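Local coordinates for Thiol:disulfide interchange protein DsbA (Neisseria meningitidis MC58, PDB 3HZ8), which probably acts as a periplasmic thiol-disulfide oxidoreductase of the DsbA type, introducing disulfide bonds into substrate proteins, at residues N16-Q21 / E148-D153. The protein carries 1 engineered substitution. Numbering follows the deposited sequence. Where two conformers were deposited one is given.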
loop_
_atom_site.group_PDB
_atom_site.type_symbol
_atom_site.label_atom_id
_atom_site.label_comp_id
_atom_site.label_asym_id
_atom_site.label_seq_id
_atom_site.Cartn_x
_atom_site.Cartn_y
_atom_site.Cartn_z
ATOM N N ASN A 16 17.444 0.485 -7.578
ATOM C CA ASN A 16 16.940 -0.655 -8.322
ATOM C C ASN A 16 15.431 -0.513 -8.406
ATOM O O ASN A 16 14.749 -0.516 -7.378
ATOM C CB ASN A 16 17.299 -1.957 -7.610
ATOM C CG ASN A 16 16.926 -3.184 -8.409
ATOM O OD1 ASN A 16 16.866 -3.150 -9.648
ATOM N ND2 ASN A 16 16.687 -4.297 -7.702
ATOM N N PRO A 17 14.898 -0.346 -9.627
ATOM C CA PRO A 17 13.468 -0.088 -9.724
ATOM C C PRO A 17 12.610 -1.305 -9.369
ATOM O O PRO A 17 13.018 -2.453 -9.572
ATOM C CB PRO A 17 13.281 0.301 -11.197
ATOM C CG PRO A 17 14.412 -0.383 -11.925
ATOM C CD PRO A 17 15.567 -0.337 -10.944
ATOM N N ILE A 18 11.426 -1.043 -8.816
ATOM C CA ILE A 18 10.473 -2.110 -8.506
ATOM C C ILE A 18 9.593 -2.369 -9.727
ATOM O O ILE A 18 8.955 -1.457 -10.225
ATOM C CB ILE A 18 9.593 -1.742 -7.291
ATOM C CG1 ILE A 18 10.489 -1.399 -6.096
ATOM C CG2 ILE A 18 8.574 -2.862 -6.979
ATOM C CD1 ILE A 18 9.751 -0.958 -4.829
ATOM N N PRO A 19 9.593 -3.613 -10.244
ATOM C CA PRO A 19 8.705 -3.845 -11.393
ATOM C C PRO A 19 7.242 -3.519 -11.076
ATOM O O PRO A 19 6.728 -3.879 -10.004
ATOM C CB PRO A 19 8.869 -5.341 -11.660
ATOM C CG PRO A 19 10.250 -5.653 -11.155
ATOM C CD PRO A 19 10.395 -4.806 -9.918
ATOM N N GLN A 20 6.584 -2.824 -11.999
ATOM C CA GLN A 20 5.174 -2.479 -11.846
ATOM C C GLN A 20 4.305 -3.692 -12.120
ATOM O O GLN A 20 4.677 -4.553 -12.922
ATOM C CB GLN A 20 4.783 -1.387 -12.834
ATOM C CG GLN A 20 5.412 -0.032 -12.569
ATOM C CD GLN A 20 4.653 1.094 -13.263
ATOM O OE1 GLN A 20 4.823 2.262 -12.934
ATOM N NE2 GLN A 20 3.791 0.736 -14.217
ATOM N N GLN A 21 3.154 -3.761 -11.460
ATOM C CA GLN A 21 2.200 -4.837 -11.747
ATOM C C GLN A 21 1.618 -4.740 -13.153
ATOM O O GLN A 21 1.442 -5.765 -13.813
ATOM C CB GLN A 21 1.081 -4.848 -10.726
ATOM C CG GLN A 21 1.527 -5.174 -9.320
ATOM C CD GLN A 21 0.396 -5.072 -8.329
ATOM O OE1 GLN A 21 -0.574 -4.337 -8.554
ATOM N NE2 GLN A 21 0.498 -5.825 -7.229
ATOM N N GLU A 148 12.443 -7.348 1.522
ATOM C CA GLU A 148 13.847 -7.733 1.631
ATOM C C GLU A 148 14.662 -7.312 0.409
ATOM O O GLU A 148 15.736 -6.726 0.558
ATOM C CB GLU A 148 13.954 -9.244 1.878
ATOM C CG GLU A 148 13.436 -9.654 3.286
ATOM C CD GLU A 148 13.144 -11.148 3.429
ATOM O OE1 GLU A 148 13.538 -11.934 2.541
ATOM O OE2 GLU A 148 12.502 -11.537 4.440
ATOM N N THR A 149 14.152 -7.607 -0.784
ATOM C CA THR A 149 14.859 -7.262 -2.017
ATOM C C THR A 149 15.103 -5.763 -2.128
ATOM O O THR A 149 16.202 -5.335 -2.503
ATOM C CB THR A 149 14.097 -7.756 -3.270
ATOM O OG1 THR A 149 13.949 -9.180 -3.206
ATOM C CG2 THR A 149 14.830 -7.384 -4.557
ATOM N N PHE A 150 14.081 -4.965 -1.804
ATOM C CA PHE A 150 14.179 -3.515 -1.984
ATOM C C PHE A 150 14.524 -2.766 -0.702
ATOM O O PHE A 150 14.571 -1.531 -0.678
ATOM C CB PHE A 150 12.941 -2.973 -2.711
ATOM C CG PHE A 150 12.812 -3.520 -4.103
ATOM C CD1 PHE A 150 13.641 -3.037 -5.117
ATOM C CD2 PHE A 150 11.939 -4.560 -4.387
ATOM C CE1 PHE A 150 13.564 -3.559 -6.386
ATOM C CE2 PHE A 150 11.858 -5.085 -5.668
ATOM C CZ PHE A 150 12.679 -4.586 -6.671
ATOM N N GLN A 151 14.812 -3.535 0.348
ATOM C CA GLN A 151 15.244 -2.991 1.648
ATOM C C GLN A 151 14.328 -1.865 2.147
ATOM O O GLN A 151 14.767 -0.767 2.512
ATOM C CB GLN A 151 16.723 -2.590 1.603
ATOM C CG GLN A 151 17.622 -3.769 1.203
ATOM C CD GLN A 151 19.061 -3.363 1.033
ATOM O OE1 GLN A 151 19.409 -2.661 0.081
ATOM N NE2 GLN A 151 19.913 -3.798 1.960
ATOM N N ILE A 152 13.030 -2.157 2.127
ATOM C CA ILE A 152 12.044 -1.208 2.624
ATOM C C ILE A 152 12.086 -1.281 4.153
ATOM O O ILE A 152 11.556 -2.231 4.734
ATOM C CB ILE A 152 10.615 -1.534 2.085
ATOM C CG1 ILE A 152 10.617 -1.677 0.554
ATOM C CG2 ILE A 152 9.568 -0.511 2.586
ATOM C CD1 ILE A 152 11.044 -0.429 -0.233
ATOM N N ASP A 153 12.726 -0.298 4.792
ATOM C CA ASP A 153 12.942 -0.355 6.240
ATOM C C ASP A 153 12.160 0.702 7.010
ATOM O O ASP A 153 12.335 0.849 8.220
ATOM C CB ASP A 153 14.442 -0.309 6.585
ATOM C CG ASP A 153 15.135 0.962 6.096
ATOM O OD1 ASP A 153 14.486 1.832 5.484
ATOM O OD2 ASP A 153 16.363 1.081 6.324
HETATM O O HOH W 1 17.461 -4.631 -4.882
#
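F150 lays one face of its ring against I18 and borders the backbone of N16 and P17. The I18 CG1 methylene sits 3.6 Å from the centroid of the F150 ring and 6° from its normal, a CH-pi contact. A chi1 of -55° swings CG1 away from the carbonyl carbon of I18 and over the ring; the branched chain suits the place, since I18 also packs on L29 and F31 of strand 26-32. T149 CG2 lies over the other face, nearer its margin, and a flat aromatic ring can serve both neighbours at once.

On the CE1 side the ring meets two backbone oxygens. N16 O and P17 O each approach F150 CE1 to 3.4 Å, obliquely, while P19 CD reaches F150 CZ at 4.0 Å, a proline ring adding apolar surface without an N-H to satisfy. The N16 side chain crosses F150 at roughly a right angle, its amide plane tilted 34° from the ring and ND2 3.5 Å from CE1 of F150. A primary amide suits this spot because ND2 can border the ring and still donate to a water, at 2.9 Å, which in turn donates to T149 O at 2.8 Å.

F150 follows the end of helix 134-149, where Q151, with positive phi, is the C' residue of a Schellman motif. This contact joins the C-terminal end of that helix to the loop between strands 11-13 and 26-32 of the DsbA thioredoxin fold.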